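Local coordinates for acetylxylan esterase / glucomannan deacetylase (Cellvibrio japonicus, PDB 2WAA), which removes acetyl groups from plant cell-wall polysaccharides, deacetylating xylan and glucomannan with equal efficiency as a family 2 carbohydrate esterase, at residues Ser50-Glu55 with Val86-Phe91; His19-Gly24 with Leu125-Leu130; Ser8-Ile13 with Thr118-Gln123. All coordinates share one frame; numbering follows the deposited sequence.

Contact 1 (Ser50-Glu55 with Val86-Phe91); sequences SRLTAE and VELFHF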
ATOM      1  N   SER A  50       4.999 -29.094  -9.003  1.00 10.96           N
ATOM      2  CA  SER A  50       3.738 -29.635  -8.513  1.00 11.47           C
ATOM      3  C   SER A  50       3.328 -29.093  -7.133  1.00 11.58           C
ATOM      4  O   SER A  50       2.180 -29.248  -6.752  1.00 11.14           O
ATOM      5  CB  SER A  50       3.830 -31.178  -8.447  1.00 11.67           C
ATOM      6  OG  SER A  50       4.834 -31.591  -7.477  1.00 10.51           O
ATOM      7  N   ARG A  51       4.263 -28.518  -6.372  1.00 10.83           N
ATOM      8  CA  ARG A  51       3.922 -28.010  -5.048  1.00  9.92           C
ATOM      9  C   ARG A  51       4.863 -26.864  -4.703  1.00 10.34           C
ATOM     10  O   ARG A  51       6.071 -26.880  -5.063  1.00  9.67           O
ATOM     11  CB  ARG A  51       4.021 -29.118  -3.959  1.00  8.85           C
ATOM     12  CG  ARG A  51       3.477 -28.696  -2.598  1.00 11.32           C
ATOM     13  CD  ARG A  51       3.444 -29.870  -1.569  1.00 17.89           C
ATOM     14  NE  ARG A  51       2.672 -29.475  -0.400  1.00 20.31           N
ATOM     15  CZ  ARG A  51       3.147 -29.478   0.840  1.00 24.46           C
ATOM     16  NH1 ARG A  51       4.377 -29.909   1.080  1.00 25.07           N
ATOM     17  NH2 ARG A  51       2.392 -29.050   1.848  1.00 23.79           N
ATOM     18  N   LEU A  52       4.312 -25.846  -4.045  1.00  9.81           N
ATOM     19  CA  LEU A  52       5.126 -24.716  -3.580  1.00  9.21           C
ATOM     20  C   LEU A  52       4.668 -24.329  -2.181  1.00  8.62           C
ATOM     21  O   LEU A  52       3.453 -24.185  -1.917  1.00 10.21           O
ATOM     22  CB  LEU A  52       5.025 -23.534  -4.548  1.00  9.09           C
ATOM     23  CG  LEU A  52       5.929 -22.319  -4.224  1.00  8.96           C
ATOM     24  CD1 LEU A  52       7.425 -22.646  -4.476  1.00  9.27           C
ATOM     25  CD2 LEU A  52       5.472 -21.116  -5.103  1.00  4.74           C
ATOM     26  N   THR A  53       5.627 -24.234  -1.248  1.00  7.89           N
ATOM     27  CA  THR A  53       5.325 -23.836   0.121  1.00  8.14           C
ATOM     28  C   THR A  53       6.204 -22.648   0.497  1.00  7.90           C
ATOM     29  O   THR A  53       7.268 -22.441  -0.084  1.00  8.88           O
ATOM     30  CB  THR A  53       5.523 -24.965   1.205  1.00  8.06           C
ATOM     31  OG1 THR A  53       6.921 -25.310   1.291  1.00  9.04           O
ATOM     32  CG2 THR A  53       4.702 -26.214   0.859  1.00  8.36           C
ATOM     33  N   ALA A  54       5.755 -21.898   1.493  1.00  7.64           N
ATOM     34  CA  ALA A  54       6.532 -20.776   2.016  1.00  7.34           C
ATOM     35  C   ALA A  54       6.612 -20.853   3.534  1.00  8.03           C
ATOM     36  O   ALA A  54       5.636 -21.226   4.187  1.00  9.43           O
ATOM     37  CB  ALA A  54       5.834 -19.509   1.633  1.00  7.35           C
ATOM     38  N   GLU A  55       7.752 -20.454   4.093  1.00  6.65           N
ATOM     39  CA  GLU A  55       7.875 -20.325   5.546  1.00  7.87           C
ATOM     40  C   GLU A  55       7.531 -18.868   5.903  1.00  8.30           C
ATOM     41  O   GLU A  55       8.242 -17.937   5.449  1.00  8.39           O
ATOM     42  CB  GLU A  55       9.307 -20.627   5.970  1.00  7.48           C
ATOM     43  CG  GLU A  55       9.672 -22.111   5.742  1.00  7.70           C
ATOM     44  CD  GLU A  55       8.696 -23.051   6.413  1.00  7.77           C
ATOM     45  OE1 GLU A  55       8.418 -22.858   7.609  1.00  6.83           O
ATOM     46  OE2 GLU A  55       8.254 -24.021   5.761  1.00 11.42           O
ATOM     47  N   VAL A  86       3.401 -22.539   4.903  1.00 10.59           N
ATOM     48  CA  VAL A  86       2.172 -22.177   4.207  1.00 11.84           C
ATOM     49  C   VAL A  86       2.182 -22.812   2.830  1.00 11.32           C
ATOM     50  O   VAL A  86       3.056 -22.542   2.027  1.00 11.03           O
ATOM     51  CB  VAL A  86       2.049 -20.633   4.057  1.00 12.07           C
ATOM     52  CG1 VAL A  86       0.750 -20.228   3.294  1.00 12.77           C
ATOM     53  CG2 VAL A  86       2.095 -19.955   5.440  1.00 13.55           C
ATOM     54  N   GLU A  87       1.211 -23.669   2.561  1.00 11.21           N
ATOM     55  CA  GLU A  87       1.120 -24.272   1.228  1.00 12.26           C
ATOM     56  C   GLU A  87       0.511 -23.259   0.270  1.00 12.15           C
ATOM     57  O   GLU A  87      -0.576 -22.728   0.545  1.00 12.83           O
ATOM     58  CB  GLU A  87       0.214 -25.513   1.256  1.00 13.43           C
ATOM     59  CG  GLU A  87       0.227 -26.234  -0.122  1.00 16.39           C
ATOM     60  CD  GLU A  87      -0.566 -27.542  -0.071  1.00 19.68           C
ATOM     61  OE1 GLU A  87       0.053 -28.576   0.235  1.00 19.89           O
ATOM     62  OE2 GLU A  87      -1.778 -27.514  -0.324  1.00 18.33           O
ATOM     63  N   LEU A  88       1.215 -22.954  -0.818  1.00  9.93           N
ATOM     64  CA  LEU A  88       0.727 -21.984  -1.779  1.00  9.04           C
ATOM     65  C   LEU A  88      -0.046 -22.705  -2.866  1.00  9.05           C
ATOM     66  O   LEU A  88      -1.147 -22.282  -3.218  1.00 10.30           O
ATOM     67  CB  LEU A  88       1.905 -21.176  -2.375  1.00  7.06           C
ATOM     68  CG  LEU A  88       2.709 -20.348  -1.326  1.00  6.27           C
ATOM     69  CD1 LEU A  88       3.926 -19.701  -1.975  1.00  6.42           C
ATOM     70  CD2 LEU A  88       1.843 -19.323  -0.583  1.00  8.58           C
ATOM     71  N   PHE A  89       0.488 -23.806  -3.376  1.00  8.35           N
ATOM     72  CA  PHE A  89      -0.305 -24.657  -4.277  1.00  9.09           C
ATOM     73  C   PHE A  89       0.201 -26.088  -4.213  1.00  9.70           C
ATOM     74  O   PHE A  89       1.307 -26.342  -3.747  1.00 10.04           O
ATOM     75  CB  PHE A  89      -0.302 -24.115  -5.734  1.00  7.77           C
ATOM     76  CG  PHE A  89       0.970 -24.391  -6.509  1.00  6.91           C
ATOM     77  CD1 PHE A  89       1.224 -25.633  -7.094  1.00  7.45           C
ATOM     78  CD2 PHE A  89       1.880 -23.367  -6.724  1.00  9.24           C
ATOM     79  CE1 PHE A  89       2.408 -25.854  -7.873  1.00  8.41           C
ATOM     80  CE2 PHE A  89       3.037 -23.561  -7.469  1.00  9.31           C
ATOM     81  CZ  PHE A  89       3.306 -24.812  -8.056  1.00  7.55           C
ATOM     82  N   HIS A  90      -0.631 -27.009  -4.658  1.00  9.84           N
ATOM     83  CA  HIS A  90      -0.259 -28.386  -4.753  1.00 11.53           C
ATOM     84  C   HIS A  90      -1.177 -29.053  -5.785  1.00 12.34           C
ATOM     85  O   HIS A  90      -2.413 -28.960  -5.655  1.00 12.31           O
ATOM     86  CB  HIS A  90      -0.503 -29.051  -3.394  1.00 13.44           C
ATOM     87  CG  HIS A  90      -0.077 -30.481  -3.374  1.00 16.03           C
ATOM     88  ND1 HIS A  90      -0.534 -31.393  -2.444  1.00 23.92           N
ATOM     89  CD2 HIS A  90       0.748 -31.162  -4.204  1.00 18.65           C
ATOM     90  CE1 HIS A  90       0.021 -32.570  -2.682  1.00 25.02           C
ATOM     91  NE2 HIS A  90       0.801 -32.459  -3.744  1.00 24.06           N
ATOM     92  N   PHE A  91      -0.574 -29.670  -6.796  1.00 12.03           N
ATOM     93  CA  PHE A  91      -1.296 -30.465  -7.797  1.00 13.20           C
ATOM     94  C   PHE A  91      -0.624 -31.830  -7.853  1.00 15.70           C
ATOM     95  O   PHE A  91       0.512 -31.984  -7.461  1.00 15.01           O
ATOM     96  CB  PHE A  91      -1.187 -29.797  -9.158  1.00 12.18           C
ATOM     97  CG  PHE A  91      -1.771 -28.432  -9.169  1.00 13.34           C
ATOM     98  CD1 PHE A  91      -3.138 -28.260  -9.052  1.00 14.57           C
ATOM     99  CD2 PHE A  91      -0.942 -27.308  -9.215  1.00 14.19           C
ATOM    100  CE1 PHE A  91      -3.676 -26.977  -9.002  1.00 14.57           C
ATOM    101  CE2 PHE A  91      -1.469 -26.025  -9.185  1.00 11.55           C
ATOM    102  CZ  PHE A  91      -2.850 -25.857  -9.087  1.00 14.15           C
TER
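Arg-51 and Glu-87 form the salt bridge of this antiparallel strand pair. The guanidinium bonds side-on, NE at 2.8 Å and NH2 at 2.9 Å, both to Glu-87 OE1. That oxygen lies in the guanidinium plane and is approached on its anti side, from somewhat out of the carboxylate plane, with the carboxylate turned 87° against the guanidinium. The arginine chain is extended from CG to NE, and on the way CD passes over the face of the His-90 ring, a CH-pi contact 4.1 Å from CD to the ring centroid. Thr-53 CG2 covers one guanidinium face.

The backbone ladder is interrupted by a classic beta bulge, in which Leu-88 and Phe-89 both face Leu-52. Leu-52 O accepts from Leu-88 N at 2.8 Å and only weakly from Phe-89 N, while Leu-52 N donates to Phe-89 O; the register slips by one residue between Leu-52 and Thr-53. Beyond the bulge Ala-54 and Val-86 form a hydrogen-bonded pair, and at the other end Phe-91 N donates to Ser-50 O.

Apolar contacts fill the other face. Leu-52 CB lies 3.5 Å from Phe-89 CE2, while Leu-52 CD2 meets Leu-88 CD1 at 3.8 Å. With chi1 at 77°, Phe-89 CG sits between its backbone N and carbonyl carbon, and one ring face lies under Leu-52 N.

Strand 112-119 adjoins strand 51-58 on its other edge, while Val-99 of strand 94-103, in the second sheet, packs on Leu-52, Leu-88 and Phe-89, as in a beta-sandwich.

Contact 2 (His19-Gly24 with Leu125-Leu130); sequences HIQVMG and LPAPVL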
ATOM      1  N   HIS A  19      14.683 -14.641  -8.170  1.00 10.48           N
ATOM      2  CA  HIS A  19      13.516 -15.252  -8.795  1.00  9.93           C
ATOM      3  C   HIS A  19      12.220 -14.743  -8.196  1.00  9.72           C
ATOM      4  O   HIS A  19      11.166 -14.924  -8.796  1.00 10.93           O
ATOM      5  CB  HIS A  19      13.520 -16.785  -8.672  1.00 10.76           C
ATOM      6  CG  HIS A  19      14.632 -17.444  -9.431  1.00 12.30           C
ATOM      7  ND1 HIS A  19      15.872 -17.677  -8.875  1.00 13.50           N
ATOM      8  CD2 HIS A  19      14.694 -17.921 -10.697  1.00 11.89           C
ATOM      9  CE1 HIS A  19      16.662 -18.265  -9.765  1.00 13.07           C
ATOM     10  NE2 HIS A  19      15.966 -18.435 -10.875  1.00 14.24           N
ATOM     11  N   ILE A  20      12.294 -14.115  -7.032  1.00  8.44           N
ATOM     12  CA  ILE A  20      11.072 -13.600  -6.404  1.00  8.85           C
ATOM     13  C   ILE A  20      10.963 -12.088  -6.664  1.00  8.60           C
ATOM     14  O   ILE A  20      11.825 -11.292  -6.224  1.00  9.41           O
ATOM     15  CB  ILE A  20      11.051 -13.906  -4.907  1.00  9.13           C
ATOM     16  CG1 ILE A  20      11.002 -15.418  -4.684  1.00  9.58           C
ATOM     17  CG2 ILE A  20       9.792 -13.270  -4.250  1.00  7.97           C
ATOM     18  CD1 ILE A  20      11.209 -15.752  -3.301  1.00 15.55           C
ATOM     19  N   GLN A  21       9.950 -11.724  -7.441  1.00  7.93           N
ATOM     20  CA  GLN A  21       9.631 -10.331  -7.744  1.00  6.61           C
ATOM     21  C   GLN A  21       8.990  -9.675  -6.522  1.00  6.75           C
ATOM     22  O   GLN A  21       8.222 -10.327  -5.796  1.00  7.03           O
ATOM     23  CB  GLN A  21       8.726 -10.260  -8.983  1.00  7.12           C
ATOM     24  CG  GLN A  21       8.561  -8.783  -9.502  1.00  5.04           C
ATOM     25  CD  GLN A  21       9.923  -8.101  -9.736  1.00 10.06           C
ATOM     26  OE1 GLN A  21      10.510  -7.514  -8.829  1.00  8.34           O
ATOM     27  NE2 GLN A  21      10.452  -8.200 -10.970  1.00 11.77           N
ATOM     28  N   VAL A  22       9.301  -8.388  -6.287  1.00  7.66           N
ATOM     29  CA  VAL A  22       8.786  -7.730  -5.104  1.00  8.19           C
ATOM     30  C   VAL A  22       8.321  -6.361  -5.523  1.00  8.64           C
ATOM     31  O   VAL A  22       9.086  -5.584  -6.157  1.00  8.05           O
ATOM     32  CB  VAL A  22       9.897  -7.536  -4.081  1.00  9.83           C
ATOM     33  CG1 VAL A  22       9.362  -6.745  -2.838  1.00  9.71           C
ATOM     34  CG2 VAL A  22      10.427  -8.941  -3.623  1.00  9.05           C
ATOM     35  N   MET A  23       7.094  -6.045  -5.157  1.00  7.65           N
ATOM     36  CA  MET A  23       6.583  -4.692  -5.401  1.00  7.85           C
ATOM     37  C   MET A  23       6.093  -4.193  -4.042  1.00  7.87           C
ATOM     38  O   MET A  23       5.260  -4.845  -3.415  1.00  9.33           O
ATOM     39  CB  MET A  23       5.414  -4.733  -6.402  1.00  7.77           C
ATOM     40  CG  MET A  23       4.892  -3.263  -6.732  1.00  8.02           C
ATOM     41  SD  MET A  23       3.481  -3.389  -7.834  1.00  9.95           S
ATOM     42  CE  MET A  23       2.130  -3.878  -6.750  1.00 10.56           C
ATOM     43  N   GLY A  24       6.606  -3.062  -3.564  1.00  7.16           N
ATOM     44  CA  GLY A  24       6.210  -2.574  -2.210  1.00  6.95           C
ATOM     45  C   GLY A  24       7.438  -2.590  -1.311  1.00  7.47           C
ATOM     46  O   GLY A  24       8.449  -3.247  -1.619  1.00  7.35           O
ATOM     47  N   LEU A 125      11.229 -20.274 -12.553  1.00 10.67           N
ATOM     48  CA  LEU A 125      11.457 -19.544 -13.807  1.00 12.13           C
ATOM     49  C   LEU A 125      11.830 -18.071 -13.509  1.00 11.89           C
ATOM     50  O   LEU A 125      11.810 -17.688 -12.347  1.00 10.52           O
ATOM     51  CB  LEU A 125      10.211 -19.702 -14.673  1.00 12.14           C
ATOM     52  CG  LEU A 125       9.916 -21.189 -15.029  1.00 15.01           C
ATOM     53  CD1 LEU A 125       8.577 -21.283 -15.703  1.00 20.10           C
ATOM     54  CD2 LEU A 125      10.983 -21.731 -15.956  1.00 19.08           C
ATOM     55  N   PRO A 126      12.215 -17.268 -14.537  1.00 13.04           N
ATOM     56  CA  PRO A 126      12.578 -15.866 -14.338  1.00 13.11           C
ATOM     57  C   PRO A 126      11.433 -15.133 -13.664  1.00 11.31           C
ATOM     58  O   PRO A 126      10.255 -15.437 -13.911  1.00 11.09           O
ATOM     59  CB  PRO A 126      12.740 -15.313 -15.770  1.00 13.48           C
ATOM     60  CG  PRO A 126      13.174 -16.532 -16.567  1.00 14.98           C
ATOM     61  CD  PRO A 126      12.290 -17.642 -15.964  1.00 14.69           C
ATOM     62  N   ALA A 127      11.813 -14.186 -12.814  1.00 10.96           N
ATOM     63  CA  ALA A 127      10.839 -13.371 -12.093  1.00  9.37           C
ATOM     64  C   ALA A 127       9.772 -12.734 -12.990  1.00 10.04           C
ATOM     65  O   ALA A 127      10.061 -12.262 -14.119  1.00  9.09           O
ATOM     66  CB  ALA A 127      11.578 -12.268 -11.305  1.00  9.77           C
ATOM     67  N   PRO A 128       8.539 -12.645 -12.471  1.00  9.85           N
ATOM     68  CA  PRO A 128       7.525 -11.935 -13.223  1.00 10.47           C
ATOM     69  C   PRO A 128       8.044 -10.528 -13.520  1.00  9.92           C
ATOM     70  O   PRO A 128       8.724  -9.942 -12.715  1.00 10.91           O
ATOM     71  CB  PRO A 128       6.338 -11.870 -12.246  1.00 11.22           C
ATOM     72  CG  PRO A 128       6.515 -13.063 -11.335  1.00 10.12           C
ATOM     73  CD  PRO A 128       7.995 -13.378 -11.299  1.00 10.31           C
ATOM     74  N   VAL A 129       7.680  -9.987 -14.672  1.00  9.64           N
ATOM     75  CA  VAL A 129       8.131  -8.667 -15.059  1.00 10.14           C
ATOM     76  C   VAL A 129       7.068  -7.658 -14.618  1.00  9.79           C
ATOM     77  O   VAL A 129       5.883  -7.822 -14.862  1.00 10.35           O
ATOM     78  CB  VAL A 129       8.289  -8.643 -16.602  1.00 11.99           C
ATOM     79  CG1 VAL A 129       8.462  -7.192 -17.117  1.00 11.41           C
ATOM     80  CG2 VAL A 129       9.491  -9.496 -16.963  1.00 12.09           C
ATOM     81  N   LEU A 130       7.498  -6.611 -13.937  1.00  9.13           N
ATOM     82  CA  LEU A 130       6.556  -5.573 -13.506  1.00  9.05           C
ATOM     83  C   LEU A 130       6.420  -4.474 -14.558  1.00  9.43           C
ATOM     84  O   LEU A 130       7.337  -4.240 -15.358  1.00  9.62           O
ATOM     85  CB  LEU A 130       7.089  -4.947 -12.197  1.00  9.01           C
ATOM     86  CG  LEU A 130       7.171  -5.887 -10.952  1.00  9.42           C
ATOM     87  CD1 LEU A 130       7.816  -5.093  -9.795  1.00 13.40           C
ATOM     88  CD2 LEU A 130       5.826  -6.480 -10.566  1.00 13.20           C
TER
HETATM   89  O   HOH W   1      10.027 -16.633 -10.563  1.00  9.26           O
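The His-19 ring meets Leu-125 at its edge: CD2 lies 3.3 Å from Leu-125 O, which is in the ring plane, while ND1 is hydrogen-bonded to Asp-17. The flat amide of Gln-21 is the other planar group. Pro-128 O lies at its edge, only 4° out of the amide plane, and Leu-130 CD1 lies over one face of the amide, 3.7 Å from Gln-21 CD.

Here the beta-sandwich of the N-terminal domain meets the linker that leads into the SGNH-type esterase domain. Residues 125-130 form an irregular, proline-containing connection between strand 123-124 and strand 133-139, running in nearly the same direction as residues 19-23. Without a ladder of backbone bonds between them, the two segments are joined by side chains and a water.

Gln-21 does most of this work. Its CG is anti to the backbone N (chi1 -170°), and the chain then bends at chi2. Its two polar amide atoms have different partners: NE2 donates to Pro-128 O, while OE1 accepts from the backbone N of Val-22, a bond that helps fix the rotation of the amide. Gln-21 and Leu-130 reach toward each other tip to tip, with Gln-21 CG 3.5 Å from Leu-130 CG. Leu-130 CD1 also touches Met-23 CB. Farther back, Ala-127 CB rests against His-19 O, and a water lies 2.7 Å from His-19 O and equally far from Leu-125 O, linking the two carbonyls.

Ser-44 of strand 42-48 touches both Gln-21 and Pro-128, and Met-23 and Leu-130 both reach Gln-178 of the parallel sheet. The Gln-21 NE2 to Pro-128 O bond measures 3.0 Å, with an angle of 173° at the carbonyl oxygen.

Contact 3 (Ser8-Ile13 with Thr118-Gln123); sequences SSTHTI and TLTGTQ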
ATOM      1  N   SER A   8      12.287 -37.291  -8.170  1.00 20.85           N
ATOM      2  CA  SER A   8      11.684 -36.104  -7.505  1.00 17.53           C
ATOM      3  C   SER A   8      12.745 -35.272  -6.757  1.00 14.67           C
ATOM      4  O   SER A   8      13.540 -35.843  -6.015  1.00 11.31           O
ATOM      5  CB  SER A   8      10.605 -36.512  -6.496  1.00 17.54           C
ATOM      6  OG  SER A   8       9.888 -35.343  -6.079  1.00 18.63           O
ATOM      7  N   SER A   9      12.728 -33.936  -6.937  1.00 13.73           N
ATOM      8  CA  SER A   9      13.674 -33.015  -6.286  1.00 10.93           C
ATOM      9  C   SER A   9      12.917 -31.790  -5.754  1.00 10.51           C
ATOM     10  O   SER A   9      11.808 -31.471  -6.235  1.00 10.47           O
ATOM     11  CB  SER A   9      14.783 -32.565  -7.260  1.00 10.97           C
ATOM     12  OG  SER A   9      14.256 -31.862  -8.380  1.00 13.86           O
ATOM     13  N   THR A  10      13.482 -31.137  -4.738  1.00  9.89           N
ATOM     14  CA  THR A  10      12.952 -29.837  -4.285  1.00  8.06           C
ATOM     15  C   THR A  10      14.019 -28.755  -4.448  1.00  8.66           C
ATOM     16  O   THR A  10      15.244 -29.039  -4.517  1.00  8.73           O
ATOM     17  CB  THR A  10      12.449 -29.855  -2.854  1.00  9.13           C
ATOM     18  OG1 THR A  10      13.569 -29.936  -1.986  1.00 10.03           O
ATOM     19  CG2 THR A  10      11.415 -31.038  -2.617  1.00  9.64           C
ATOM     20  N   HIS A  11      13.555 -27.513  -4.490  1.00  7.79           N
ATOM     21  CA  HIS A  11      14.402 -26.403  -4.776  1.00  8.95           C
ATOM     22  C   HIS A  11      13.958 -25.298  -3.840  1.00  9.71           C
ATOM     23  O   HIS A  11      12.819 -24.848  -3.934  1.00  9.01           O
ATOM     24  CB  HIS A  11      14.174 -26.025  -6.249  1.00 10.01           C
ATOM     25  CG  HIS A  11      14.331 -27.206  -7.147  1.00 10.33           C
ATOM     26  ND1 HIS A  11      15.552 -27.585  -7.662  1.00 12.79           N
ATOM     27  CD2 HIS A  11      13.439 -28.146  -7.537  1.00 12.83           C
ATOM     28  CE1 HIS A  11      15.395 -28.684  -8.379  1.00 11.80           C
ATOM     29  NE2 HIS A  11      14.122 -29.052  -8.311  1.00 15.14           N
ATOM     30  N   THR A  12      14.848 -24.889  -2.928  1.00  8.34           N
ATOM     31  CA  THR A  12      14.467 -23.890  -1.914  1.00  8.41           C
ATOM     32  C   THR A  12      15.296 -22.636  -2.123  1.00  8.01           C
ATOM     33  O   THR A  12      16.527 -22.719  -2.320  1.00  7.30           O
ATOM     34  CB  THR A  12      14.620 -24.474  -0.485  1.00  7.15           C
ATOM     35  OG1 THR A  12      13.774 -25.615  -0.332  1.00  8.74           O
ATOM     36  CG2 THR A  12      14.232 -23.481   0.589  1.00  4.86           C
ATOM     37  N   ILE A  13      14.632 -21.472  -2.168  1.00  7.76           N
ATOM     38  CA  ILE A  13      15.335 -20.199  -2.279  1.00  8.02           C
ATOM     39  C   ILE A  13      14.887 -19.270  -1.160  1.00  7.38           C
ATOM     40  O   ILE A  13      13.785 -19.432  -0.574  1.00  7.81           O
ATOM     41  CB  ILE A  13      15.059 -19.502  -3.637  1.00  7.30           C
ATOM     42  CG1 ILE A  13      13.551 -19.210  -3.771  1.00  9.08           C
ATOM     43  CG2 ILE A  13      15.578 -20.375  -4.782  1.00 10.16           C
ATOM     44  CD1 ILE A  13      13.206 -18.482  -5.112  1.00  9.21           C
ATOM     45  N   THR A 118       9.904 -23.343  -0.914  1.00  8.16           N
ATOM     46  CA  THR A 118      10.363 -24.654  -1.371  1.00  7.72           C
ATOM     47  C   THR A 118       9.435 -25.135  -2.515  1.00  7.33           C
ATOM     48  O   THR A 118       8.232 -25.298  -2.317  1.00  8.22           O
ATOM     49  CB  THR A 118      10.347 -25.687  -0.259  1.00  8.05           C
ATOM     50  OG1 THR A 118      11.309 -25.336   0.751  1.00  9.66           O
ATOM     51  CG2 THR A 118      10.701 -27.110  -0.856  1.00  8.97           C
ATOM     52  N   LEU A 119      10.029 -25.360  -3.689  1.00  7.50           N
ATOM     53  CA  LEU A 119       9.320 -25.850  -4.866  1.00  8.04           C
ATOM     54  C   LEU A 119       9.620 -27.328  -4.995  1.00  8.75           C
ATOM     55  O   LEU A 119      10.808 -27.730  -4.983  1.00  8.95           O
ATOM     56  CB  LEU A 119       9.889 -25.167  -6.119  1.00  8.34           C
ATOM     57  CG  LEU A 119       9.336 -25.699  -7.477  1.00  6.24           C
ATOM     58  CD1 LEU A 119       7.855 -25.367  -7.611  1.00  6.62           C
ATOM     59  CD2 LEU A 119      10.129 -25.092  -8.712  1.00  8.10           C
ATOM     60  N   THR A 120       8.571 -28.118  -5.169  1.00  9.31           N
ATOM     61  CA  THR A 120       8.738 -29.523  -5.515  1.00  9.70           C
ATOM     62  C   THR A 120       8.537 -29.535  -7.021  1.00  9.93           C
ATOM     63  O   THR A 120       7.457 -29.142  -7.520  1.00  9.50           O
ATOM     64  CB  THR A 120       7.714 -30.397  -4.810  1.00  9.71           C
ATOM     65  OG1 THR A 120       7.913 -30.310  -3.402  1.00 10.39           O
ATOM     66  CG2 THR A 120       7.883 -31.885  -5.232  1.00 10.67           C
ATOM     67  N   GLY A 121       9.552 -29.934  -7.782  1.00  9.66           N
ATOM     68  CA  GLY A 121       9.423 -29.769  -9.242  1.00 11.24           C
ATOM     69  C   GLY A 121      10.749 -29.589  -9.875  1.00 11.52           C
ATOM     70  O   GLY A 121      11.714 -30.194  -9.452  1.00 12.38           O
ATOM     71  N   THR A 122      10.811 -28.756 -10.898  0.50 11.37           N
ATOM     72  CA  THR A 122      12.053 -28.648 -11.634  0.50 10.50           C
ATOM     73  C   THR A 122      12.810 -27.362 -11.347  0.50 10.85           C
ATOM     74  O   THR A 122      13.997 -27.400 -10.977  0.50 10.13           O
ATOM     75  CB  THR A 122      11.826 -28.874 -13.142  0.50 10.53           C
ATOM     76  OG1 THR A 122      10.798 -28.019 -13.602  0.50  8.74           O
ATOM     77  CG2 THR A 122      11.420 -30.326 -13.402  0.50 12.26           C
ATOM     78  N   GLN A 123      12.144 -26.223 -11.492  1.00 10.49           N
ATOM     79  CA  GLN A 123      12.842 -24.949 -11.336  1.00 11.13           C
ATOM     80  C   GLN A 123      11.936 -23.731 -11.120  1.00 10.40           C
ATOM     81  O   GLN A 123      10.762 -23.712 -11.540  1.00  9.70           O
ATOM     82  CB  GLN A 123      13.683 -24.676 -12.574  1.00 12.79           C
ATOM     83  CG  GLN A 123      12.809 -24.360 -13.784  1.00 15.23           C
ATOM     84  CD  GLN A 123      13.619 -24.109 -15.037  1.00 23.53           C
ATOM     85  OE1 GLN A 123      14.547 -23.299 -15.039  1.00 25.22           O
ATOM     86  NE2 GLN A 123      13.260 -24.780 -16.120  1.00 24.97           N
TER
HETATM   87  O   HOH W   2      11.209 -33.045  -9.208  1.00 19.46           O
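His-11 and Leu-119 form the central hydrogen-bonded pair of the two segments. His-11 N donates to Leu-119 O and Leu-119 N returns a bond to His-11 O, each 2.8 Å, the second almost straight at 179°. Gly-121 N continues the ladder to Ser-9 O. Between these bonds, Thr-10 CA approaches Leu-119 O at 3.1 Å in a CA-H...O contact.

Side-chain polar contacts gather at the two ends. At one, Thr-12 OG1 and Thr-118 OG1 are hydrogen-bonded at 2.7 Å; both hydroxyls are anti to their own carbonyl carbons (chi1 -60° and -66°), which directs them at each other across a non-hydrogen-bonded pair. At the other, the His-11 ring folds over the turn: NE2 is 2.9 Å from Gly-121 O in a weak hydrogen bond and is also hydrogen-bonded to Ser-9 OG. Thr-122 O lies over one face of this ring, displaced toward the rim, 3.2 Å from CE1, whereas Gly-121 O and Leu-119 O lie at the ring edge, near its plane.

Strand 10-14 is in this way added to one edge of strand 112-119, within a sheet of the N-terminal beta-sandwich; strand 51-58 takes the other edge. At residues 120-122 the chain turns the corner that leads to strand 123-124 of the second sheet, and Gly-121 adopts backbone angles suited to glycine.

Van der Waals contacts come largely from threonine side chains. Thr-118 CG2 touches Thr-10 CB at 3.8 Å, and the Thr-10 CG2 methyl lies against the Thr-120 OG1 hydroxyl. On the opposite face His-11 and Leu-119 pack on Phe-124. A water accepts from Ser-9 N and donates to Gly-121 O.

In the fold
Contacts 1 and 3 lie in one antiparallel sheet, their centres about 10 Å apart, where strand 112-119 runs between strands 10-14 and 51-58; backbone bonds of Thr-120 to Ser-50 and Arg-51 join them. Contact 2 lies about 17 Å from contact 1 and 18 Å from contact 3, centre to centre, at the sandwich end nearer the esterase domain. It touches contact 3 where Ile-13 packs on His-19 and Ile-20. Along the chain contact 1 is nested inside the loops closed by both others, while the segments of contacts 2 and 3 alternate. Strand 10-14 thus pairs with strand 112-119, while residues 19-24 pack beside the irregular connection 125-130 that leads to the catalytic domain.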